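PDB 6ZXU: oxidoreductase, NAD-binding/iron-sulfur cluster-binding protein from Nitratireductor pacificus pht-3B, which acts as a catabolic reductive dehalogenase, carrying a cobalamin cofactor and two [4Fe-4S] clusters that probably feed it electrons. Local coordinates for residues 319-323 and 324-328; 499-502 and 503-506; 547-550 and 551-555; 616-619 and 620-624. All coordinates share one frame; numbering follows the deposited sequence.

Interaction 1 (319-323 and 324-328); sequences KRAEA and GDLGE
At the end of helix 317-323 the carbonyl of Arg-320 takes the amide of Asp-325 at 2.9 Å (N to O), while Gly-324, with positive phi (105°), turns its own N back to Ala-321 O at 3.1 Å and only weakly to Arg-320 O; this is a Schellman motif, and a type I turn from Gly-324 to Gly-327 starts on the same glycine. The chain thereby folds back and sets the side chain of Asp-325 beside that of Arg-320. A salt bridge joins them: Arg-320 NE donates to the anti lone pair of Asp-325 OD2 at 2.7 Å, fairly straight at 160°, with guanidinium and carboxylate nearly perpendicular (85°). The arginine chain bends at chi3, bringing NE back to OD2, while CB and CG lie against the same oxygen. Leu-326 grips the last helical turn with its two methyls, CD1 lying 3.8 Å from Arg-320 CB and CD2 4.0 Å from Ala-321 CB. A water bridges the turn, donating to Ala-321 O and Gly-327 O and accepting from Leu-326 N. Arg-314 is a second ionic partner of Asp-325 OD2, and the backbone of Leu-696 binds both Arg-320 NH2 and Asp-325 OD1. The corner thus ties the end of helix 317-323, which begins at the cobalamin-binding Phe-317, to the 696-698 loop, with Gly-327 at the N-cap position of helix 328-333.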
loop_
_atom_site.group_PDB
_atom_site.type_symbol
_atom_site.label_atom_id
_atom_site.label_comp_id
_atom_site.label_asym_id
_atom_site.label_seq_id
_atom_site.Cartn_x
_atom_site.Cartn_y
_atom_site.Cartn_z
ATOM N N LYS A 319 1.576 20.313 5.398
ATOM C CA LYS A 319 0.763 21.519 5.521
ATOM C C LYS A 319 1.620 22.742 5.824
ATOM O O LYS A 319 1.395 23.831 5.280
ATOM C CB LYS A 319 -0.327 21.359 6.590
ATOM C CG LYS A 319 -1.271 20.218 6.364
ATOM C CD LYS A 319 -1.573 20.155 4.937
ATOM C CE LYS A 319 -2.944 19.603 4.659
ATOM N NZ LYS A 319 -3.063 18.240 5.000
ATOM N N ARG A 320 2.683 22.584 6.595
ATOM C CA ARG A 320 3.607 23.657 6.835
ATOM C C ARG A 320 4.312 24.101 5.588
ATOM O O ARG A 320 4.456 25.294 5.309
ATOM C CB ARG A 320 4.603 23.312 7.918
ATOM C CG ARG A 320 3.963 23.007 9.266
ATOM C CD ARG A 320 4.932 23.150 10.443
ATOM N NE ARG A 320 5.307 24.533 10.743
ATOM C CZ ARG A 320 5.927 24.947 11.840
ATOM N NH1 ARG A 320 6.244 24.095 12.813
ATOM N NH2 ARG A 320 6.296 26.188 11.931
ATOM N N ALA A 321 4.731 23.127 4.763
ATOM C CA ALA A 321 5.359 23.432 3.484
ATOM C C ALA A 321 4.415 24.183 2.553
ATOM O O ALA A 321 4.791 25.176 1.997
ATOM C CB ALA A 321 5.854 22.119 2.829
ATOM N N GLU A 322 3.170 23.695 2.423
ATOM C CA GLU A 322 2.165 24.305 1.627
ATOM C C GLU A 322 1.924 25.761 2.056
ATOM O O GLU A 322 1.698 26.607 1.219
ATOM C CB GLU A 322 0.856 23.554 1.794
ATOM C CG GLU A 322 -0.212 24.141 0.937
ATOM C CD GLU A 322 -1.474 23.311 0.902
ATOM O OE1 GLU A 322 -1.540 22.163 1.513
ATOM O OE2 GLU A 322 -2.453 23.856 0.279
ATOM N N ALA A 323 1.918 26.035 3.364
ATOM C CA ALA A 323 1.635 27.363 3.891
ATOM C C ALA A 323 2.803 28.340 3.703
ATOM O O ALA A 323 2.600 29.524 3.839
ATOM C CB ALA A 323 1.299 27.311 5.357
ATOM N N GLY A 324 4.011 27.833 3.447
ATOM C CA GLY A 324 5.209 28.646 3.308
ATOM C C GLY A 324 6.150 28.591 4.470
ATOM O O GLY A 324 7.203 29.230 4.408
ATOM N N ASP A 325 5.833 27.845 5.537
ATOM C CA ASP A 325 6.702 27.774 6.736
ATOM C C ASP A 325 8.102 27.292 6.470
ATOM O O ASP A 325 8.997 27.549 7.236
ATOM C CB ASP A 325 6.094 26.820 7.780
ATOM C CG ASP A 325 4.687 27.188 8.249
ATOM O OD1 ASP A 325 4.107 28.217 7.809
ATOM O OD2 ASP A 325 4.129 26.424 9.133
ATOM N N LEU A 326 8.309 26.547 5.366
ATOM C CA LEU A 326 9.635 25.972 5.081
ATOM C C LEU A 326 10.371 26.674 3.893
ATOM O O LEU A 326 11.309 26.117 3.313
ATOM C CB LEU A 326 9.487 24.491 4.765
ATOM C CG LEU A 326 9.323 23.476 5.885
ATOM C CD1 LEU A 326 8.259 23.781 6.823
ATOM C CD2 LEU A 326 8.976 22.059 5.353
ATOM N N GLY A 327 9.913 27.837 3.496
ATOM C CA GLY A 327 10.547 28.561 2.395
ATOM C C GLY A 327 9.773 28.429 1.106
ATOM O O GLY A 327 8.788 27.657 0.987
ATOM N N GLU A 328 10.228 29.172 0.099
ATOM C CA GLU A 328 9.495 29.277 -1.183
ATOM C C GLU A 328 9.585 28.020 -1.953
ATOM O O GLU A 328 8.582 27.590 -2.542
ATOM C CB GLU A 328 10.025 30.479 -2.069
HETATM O O HOH W 1 7.194 26.198 2.688
#

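Interaction 2 (499-502 and 503-506); sequences SRIG and DTLL. With SF4 (iron/sulfur cluster), chain D.
The loop of the short beta-hairpin 497-498/505-506 touches both a [4Fe-4S] cluster and cobalamin, and Ser-499 and Thr-504 close it. Ser-499 OG donates to Thr-504 O at 3.0 Å, approaching 34° out of the carbonyl plane; the hydroxyl reaches it from a position between its own backbone N and carbonyl carbon (chi1 79°). A water also bridges the loop, taking the amide of Ser-499 and lying near the carbonyls of Gly-502 and Thr-504. Gly-502 takes a positive phi (126°) within the reversal. Just before it, Ile-501 leans its CG2 branch on the Thr-504 side chain, 3.7 Å from OG1, and turns the CG1 branch to the cluster. Toward cobalamin, Ile-501 O, Leu-505 N and Asp-503 OD2 are bonded to the cofactor, and Lys-569 forms a salt bridge with Asp-503 OD1. Arg-500, anchored by the carbonyls of Ser-555, Gly-557 and Cys-539, borders the cluster with its guanidinium edge near S3. Sulfide S2 is met by carbon atoms: Ile-501 CG1 at 3.7 Å, Ser-499 CB at 3.9 Å and Leu-506 CD1 at 4.0 Å.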
loop_
_atom_site.group_PDB
_atom_site.type_symbol
_atom_site.label_atom_id
_atom_site.label_comp_id
_atom_site.label_asym_id
_atom_site.label_seq_id
_atom_site.Cartn_x
_atom_site.Cartn_y
_atom_site.Cartn_z
ATOM N N SER A 499 10.206 2.247 15.912
ATOM C CA SER A 499 11.471 1.936 15.290
ATOM C C SER A 499 12.371 3.191 15.238
ATOM O O SER A 499 11.921 4.313 15.399
ATOM C CB SER A 499 11.308 1.361 13.900
ATOM O OG SER A 499 11.057 2.391 12.962
ATOM N N ARG A 500 13.647 2.946 14.951
ATOM C CA ARG A 500 14.589 4.075 14.817
ATOM C C ARG A 500 14.203 5.007 13.686
ATOM O O ARG A 500 14.395 6.213 13.761
ATOM C CB ARG A 500 16.009 3.536 14.682
ATOM C CG ARG A 500 17.064 4.647 14.442
ATOM C CD ARG A 500 18.512 4.124 14.350
ATOM N NE ARG A 500 18.907 3.465 15.551
ATOM C CZ ARG A 500 19.247 4.034 16.696
ATOM N NH1 ARG A 500 19.355 5.371 16.764
ATOM N NH2 ARG A 500 19.576 3.279 17.699
ATOM N N ILE A 501 13.643 4.514 12.617
ATOM C CA ILE A 501 13.184 5.401 11.524
ATOM C C ILE A 501 12.468 6.624 12.017
ATOM O O ILE A 501 12.769 7.704 11.603
ATOM C CB ILE A 501 12.374 4.624 10.483
ATOM C CG1 ILE A 501 13.255 3.569 9.860
ATOM C CG2 ILE A 501 11.858 5.525 9.428
ATOM C CD1 ILE A 501 12.581 2.628 8.787
ATOM N N GLY A 502 11.532 6.466 12.931
ATOM C CA GLY A 502 11.067 7.576 13.701
ATOM C C GLY A 502 9.602 7.724 13.642
ATOM O O GLY A 502 8.882 7.361 14.618
ATOM N N ASP A 503 9.136 8.227 12.512
ATOM C CA ASP A 503 7.722 8.450 12.271
ATOM C C ASP A 503 7.121 7.313 11.488
ATOM O O ASP A 503 6.045 7.464 10.891
ATOM C CB ASP A 503 7.484 9.834 11.508
ATOM C CG ASP A 503 7.547 11.119 12.516
ATOM O OD1 ASP A 503 8.073 10.991 13.704
ATOM O OD2 ASP A 503 6.973 12.225 12.136
ATOM N N THR A 504 7.773 6.143 11.529
ATOM C CA THR A 504 7.315 4.921 10.884
ATOM C C THR A 504 7.411 3.798 11.933
ATOM O O THR A 504 8.411 3.682 12.649
ATOM C CB THR A 504 8.229 4.551 9.668
ATOM O OG1 THR A 504 8.216 5.541 8.700
ATOM C CG2 THR A 504 7.786 3.292 8.986
ATOM N N LEU A 505 6.357 2.992 12.037
ATOM C CA LEU A 505 6.342 1.807 12.869
ATOM C C LEU A 505 6.660 0.559 12.051
ATOM O O LEU A 505 6.353 0.478 10.867
ATOM C CB LEU A 505 4.987 1.594 13.555
ATOM C CG LEU A 505 4.869 2.569 14.789
ATOM C CD1 LEU A 505 4.371 3.895 14.243
ATOM C CD2 LEU A 505 3.997 2.037 15.824
ATOM N N LEU A 506 7.295 -0.412 12.686
ATOM C CA LEU A 506 7.843 -1.542 12.026
ATOM C C LEU A 506 7.103 -2.830 12.451
ATOM O O LEU A 506 6.907 -3.114 13.610
ATOM C CB LEU A 506 9.346 -1.611 12.323
ATOM C CG LEU A 506 10.262 -2.546 11.551
ATOM C CD1 LEU A 506 11.630 -2.000 11.569
ATOM C CD2 LEU A 506 10.256 -3.986 12.077
HETATM FE FE1 SF4 D . 16.604 1.414 11.417
HETATM FE FE2 SF4 D . 17.963 -1.006 11.815
HETATM FE FE3 SF4 D . 15.483 -1.038 10.739
HETATM FE FE4 SF4 D . 15.723 -0.346 13.367
HETATM S S1 SF4 D . 16.261 -2.309 12.344
HETATM S S2 SF4 D . 14.527 0.687 11.853
HETATM S S3 SF4 D . 17.680 0.746 13.200
HETATM S S4 SF4 D . 17.370 -0.103 9.943
HETATM O O HOH W 2 8.269 4.582 15.232
#

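Interaction 3 (547-550 and 551-555); sequences RECP and CNAIS. With SF4 (iron/sulfur cluster), chain E.
With SG anti to its backbone N (chi1 170°), Cys-549 projects its thiolate into the loop formed by Cys-551, Asn-552 and Ala-553, while Cys-551 holds its own SG between backbone N and carbonyl carbon (chi1 66°), facing the [4Fe-4S] cluster that Cys-549 binds. This is the Cys-Pro segment of a ferredoxin-type 4Fe-4S fold, where the chain leaves helix 544-548 through a type I turn from Cys-549 to Asn-552. The turn is closed by Asn-552 N to Cys-549 O at 3.2 Å. Cys-549 SG binds an iron, FE4, at 2.3 Å and accepts two amides, Ala-553 N at 3.3 Å (169°) and Cys-551 N at 3.5 Å. Such N-H...S bonds draw charge from the thiolate and would be expected to raise the potential of the cluster, as in ferredoxins. Pro-550 and Ile-554 also border the cluster: CD of Pro-550 lies 3.7 Å from sulfide S1, and CG1 and CD1 of Ile-554 both lie beside S2. Ile-554 also packs on Cys-545 and Cys-591, near cobalamin, and Cys-551 and Pro-550 rest against Tyr-578 of helix 572-581. Cys-551 does not bind iron: its SG stops 3.7 Å from sulfide S3 and 3.8 Å from Cys-549 SG.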
loop_
_atom_site.group_PDB
_atom_site.type_symbol
_atom_site.label_atom_id
_atom_site.label_comp_id
_atom_site.label_asym_id
_atom_site.label_seq_id
_atom_site.Cartn_x
_atom_site.Cartn_y
_atom_site.Cartn_z
ATOM N N ARG A 547 22.205 5.665 8.619
ATOM C CA ARG A 547 23.349 5.763 7.747
ATOM C C ARG A 547 22.982 5.980 6.343
ATOM O O ARG A 547 23.674 6.693 5.630
ATOM C CB ARG A 547 24.135 4.465 7.825
ATOM C CG ARG A 547 25.502 4.467 7.131
ATOM C CD ARG A 547 26.083 3.069 7.226
ATOM N NE ARG A 547 25.488 2.232 6.217
ATOM C CZ ARG A 547 25.199 0.953 6.369
ATOM N NH1 ARG A 547 25.380 0.381 7.533
ATOM N NH2 ARG A 547 24.675 0.267 5.351
ATOM N N GLU A 548 21.821 5.457 5.899
ATOM C CA GLU A 548 21.465 5.532 4.510
ATOM C C GLU A 548 20.574 6.659 4.136
ATOM O O GLU A 548 20.221 6.809 2.984
ATOM C CB GLU A 548 20.868 4.218 4.065
ATOM C CG GLU A 548 21.819 3.011 4.135
ATOM C CD GLU A 548 23.064 3.136 3.202
ATOM O OE1 GLU A 548 23.045 3.981 2.241
ATOM O OE2 GLU A 548 24.019 2.435 3.495
ATOM N N CYS A 549 20.148 7.453 5.092
ATOM C CA CYS A 549 19.163 8.529 4.810
ATOM C C CYS A 549 19.891 9.643 4.019
ATOM O O CYS A 549 20.866 10.161 4.566
ATOM C CB CYS A 549 18.597 9.181 6.118
ATOM S SG CYS A 549 17.613 10.665 5.827
ATOM N N PRO A 550 19.419 10.003 2.803
ATOM C CA PRO A 550 20.103 11.045 2.007
ATOM C C PRO A 550 20.254 12.400 2.679
ATOM O O PRO A 550 21.182 13.108 2.350
ATOM C CB PRO A 550 19.243 11.188 0.776
ATOM C CG PRO A 550 18.428 9.898 0.727
ATOM C CD PRO A 550 18.245 9.470 2.120
ATOM N N CYS A 551 19.458 12.739 3.704
ATOM C CA CYS A 551 19.591 14.020 4.380
ATOM C C CYS A 551 19.840 13.936 5.867
ATOM O O CYS A 551 19.640 14.900 6.536
ATOM C CB CYS A 551 18.384 14.894 4.103
ATOM S SG CYS A 551 16.894 14.229 4.827
ATOM N N ASN A 552 20.340 12.812 6.353
ATOM C CA ASN A 552 20.708 12.640 7.752
ATOM C C ASN A 552 19.612 12.985 8.744
ATOM O O ASN A 552 19.876 13.551 9.798
ATOM C CB ASN A 552 21.976 13.402 8.110
ATOM C CG ASN A 552 23.091 13.160 7.105
ATOM O OD1 ASN A 552 23.433 11.995 6.750
ATOM N ND2 ASN A 552 23.601 14.263 6.565
ATOM N N ALA A 553 18.363 12.679 8.387
ATOM C CA ALA A 553 17.239 13.082 9.214
ATOM C C ALA A 553 16.992 12.064 10.339
ATOM O O ALA A 553 16.346 12.385 11.308
ATOM C CB ALA A 553 15.992 13.233 8.355
ATOM N N ILE A 554 17.476 10.823 10.230
ATOM C CA ILE A 554 17.177 9.777 11.234
ATOM C C ILE A 554 18.204 9.860 12.348
ATOM O O ILE A 554 19.397 9.936 12.097
ATOM C CB ILE A 554 17.093 8.381 10.546
ATOM C CG1 ILE A 554 15.929 8.395 9.568
ATOM C CG2 ILE A 554 17.029 7.270 11.566
ATOM C CD1 ILE A 554 15.807 7.164 8.734
ATOM N N SER A 555 17.735 9.749 13.589
ATOM C CA SER A 555 18.609 9.745 14.753
ATOM C C SER A 555 19.521 8.533 14.905
ATOM O O SER A 555 19.092 7.383 14.813
ATOM C CB SER A 555 17.793 9.931 16.021
ATOM O OG SER A 555 18.643 9.873 17.165
HETATM FE FE1 SF4 E . 12.906 10.939 4.858
HETATM FE FE2 SF4 E . 14.073 9.554 2.761
HETATM FE FE3 SF4 E . 13.466 8.219 5.137
HETATM FE FE4 SF4 E . 15.516 10.046 5.018
HETATM S S1 SF4 E . 15.349 8.139 3.926
HETATM S S2 SF4 E . 13.904 9.866 6.587
HETATM S S3 SF4 E . 14.655 11.545 3.545
HETATM S S4 SF4 E . 12.044 9.235 3.760
#

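Interaction 4 (616-619 and 620-624); sequences PEAR and AAIIA
Two backbone bonds carry the contact between 616-619 and 620-624: Ile-622 N donates to Ala-618 O at 3.0 Å and Ile-623 N to Arg-619 O at 2.8 Å. Two waters serve the preceding amides, of Ala-620 and Ala-621, each lying between an amide and the carbonyl four residues back. One accepts from Ala-620 N at 3.0 Å and lies near Pro-616 O; the other accepts from Ala-621 N and donates to Glu-617 O at 2.7 Å. Apolar contacts follow the same spacing, as Ala-618 CB meets Ile-622 CD1 at 4.2 Å. CG1 of Ile-623 is anti to the carbonyl carbon (chi1 -72°), which brings CG1 to the Arg-619 carbonyl oxygen; CD1 lies 3.4 Å from the same oxygen. Among charged groups, Arg-619 runs extended from CG to NE, with Pro-616 CA over the rim of one guanidinium face, to a salt bridge with Asp-537 and a bond from NE to Ser-612 O. Ile-623 packs on Phe-538 and on Cys-542, a ligand of a [4Fe-4S] cluster. These features are those of a helix start, the water-bridged first turn of helix 619-628, set against helices 603-614 and 535-540.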
loop_
_atom_site.group_PDB
_atom_site.type_symbol
_atom_site.label_atom_id
_atom_site.label_comp_id
_atom_site.label_asym_id
_atom_site.label_seq_id
_atom_site.Cartn_x
_atom_site.Cartn_y
_atom_site.Cartn_z
ATOM N N PRO A 616 17.955 -13.203 21.018
ATOM C CA PRO A 616 18.640 -11.923 21.171
ATOM C C PRO A 616 20.153 -11.928 20.877
ATOM O O PRO A 616 20.677 -10.932 20.319
ATOM C CB PRO A 616 18.393 -11.542 22.649
ATOM C CG PRO A 616 17.111 -12.182 22.972
ATOM C CD PRO A 616 17.162 -13.497 22.242
ATOM N N GLU A 617 20.812 -13.034 21.183
ATOM C CA GLU A 617 22.230 -13.143 20.975
ATOM C C GLU A 617 22.574 -13.182 19.492
ATOM O O GLU A 617 23.739 -13.033 19.124
ATOM C CB GLU A 617 22.808 -14.357 21.756
ATOM C CG GLU A 617 22.529 -15.787 21.177
ATOM C CD GLU A 617 23.161 -17.092 21.964
ATOM O OE1 GLU A 617 22.437 -18.158 22.117
ATOM O OE2 GLU A 617 24.382 -17.115 22.403
ATOM N N ALA A 618 21.606 -13.421 18.615
ATOM C CA ALA A 618 21.890 -13.407 17.164
ATOM C C ALA A 618 21.712 -12.021 16.482
ATOM O O ALA A 618 22.020 -11.873 15.316
ATOM C CB ALA A 618 21.037 -14.418 16.490
ATOM N N ARG A 619 21.185 -11.036 17.179
ATOM C CA ARG A 619 20.753 -9.822 16.526
ATOM C C ARG A 619 21.902 -9.065 15.959
ATOM O O ARG A 619 21.873 -8.623 14.812
ATOM C CB ARG A 619 19.948 -8.995 17.518
ATOM C CG ARG A 619 18.586 -9.585 17.814
ATOM C CD ARG A 619 17.903 -8.849 18.976
ATOM N NE ARG A 619 16.607 -9.477 19.199
ATOM C CZ ARG A 619 15.943 -9.460 20.330
ATOM N NH1 ARG A 619 16.403 -8.764 21.356
ATOM N NH2 ARG A 619 14.789 -10.129 20.422
ATOM N N ALA A 620 22.956 -8.906 16.738
ATOM C CA ALA A 620 24.144 -8.165 16.269
ATOM C C ALA A 620 24.749 -8.780 15.034
ATOM O O ALA A 620 25.194 -8.063 14.145
ATOM C CB ALA A 620 25.173 -8.047 17.376
ATOM N N ALA A 621 24.744 -10.102 14.963
ATOM C CA ALA A 621 25.224 -10.803 13.796
ATOM C C ALA A 621 24.354 -10.610 12.584
ATOM O O ALA A 621 24.831 -10.483 11.484
ATOM C CB ALA A 621 25.315 -12.295 14.051
ATOM N N ILE A 622 23.046 -10.674 12.788
ATOM C CA ILE A 622 22.093 -10.383 11.706
ATOM C C ILE A 622 22.246 -8.959 11.188
ATOM O O ILE A 622 22.280 -8.715 9.993
ATOM C CB ILE A 622 20.669 -10.720 12.184
ATOM C CG1 ILE A 622 20.470 -12.204 12.366
ATOM C CG2 ILE A 622 19.636 -10.208 11.181
ATOM C CD1 ILE A 622 19.226 -12.578 13.139
ATOM N N ILE A 623 22.413 -8.014 12.083
ATOM C CA ILE A 623 22.622 -6.611 11.708
ATOM C C ILE A 623 23.891 -6.463 10.863
ATOM O O ILE A 623 23.880 -5.832 9.805
ATOM C CB ILE A 623 22.656 -5.731 13.005
ATOM C CG1 ILE A 623 21.270 -5.625 13.581
ATOM C CG2 ILE A 623 23.217 -4.384 12.737
ATOM C CD1 ILE A 623 21.289 -5.276 15.052
ATOM N N ALA A 624 24.964 -7.093 11.299
ATOM C CA ALA A 624 26.259 -6.984 10.608
ATOM C C ALA A 624 26.269 -7.729 9.284
ATOM O O ALA A 624 26.791 -7.208 8.275
ATOM C CB ALA A 624 27.360 -7.470 11.505
HETATM O O HOH W 3 22.933 -9.395 19.727
HETATM O O HOH W 4 25.115 -11.658 17.315
#

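Interactions 2 and 3 lie closest to the cofactors, with centres 13 Å apart. They touch directly: Arg-500 NH1 lies 2.8 Å from Ser-555 O, a probable hydrogen bond, and Arg-500 O packs 3.6 Å from Ile-554 CG2. Each borders a different [4Fe-4S] cluster, and both come close to cobalamin. Interaction 4 approaches from the side of the cluster beside interaction 2; its nearest atoms are about 9 Å from interaction 2 and about 7 Å from interaction 3, and Ile-623 stands about 6 Å from the cluster. Interaction 1 is more distant, about 11 Å from interactions 2 and 3 at nearest atoms, with Arg-320 about 7 Å from cobalamin.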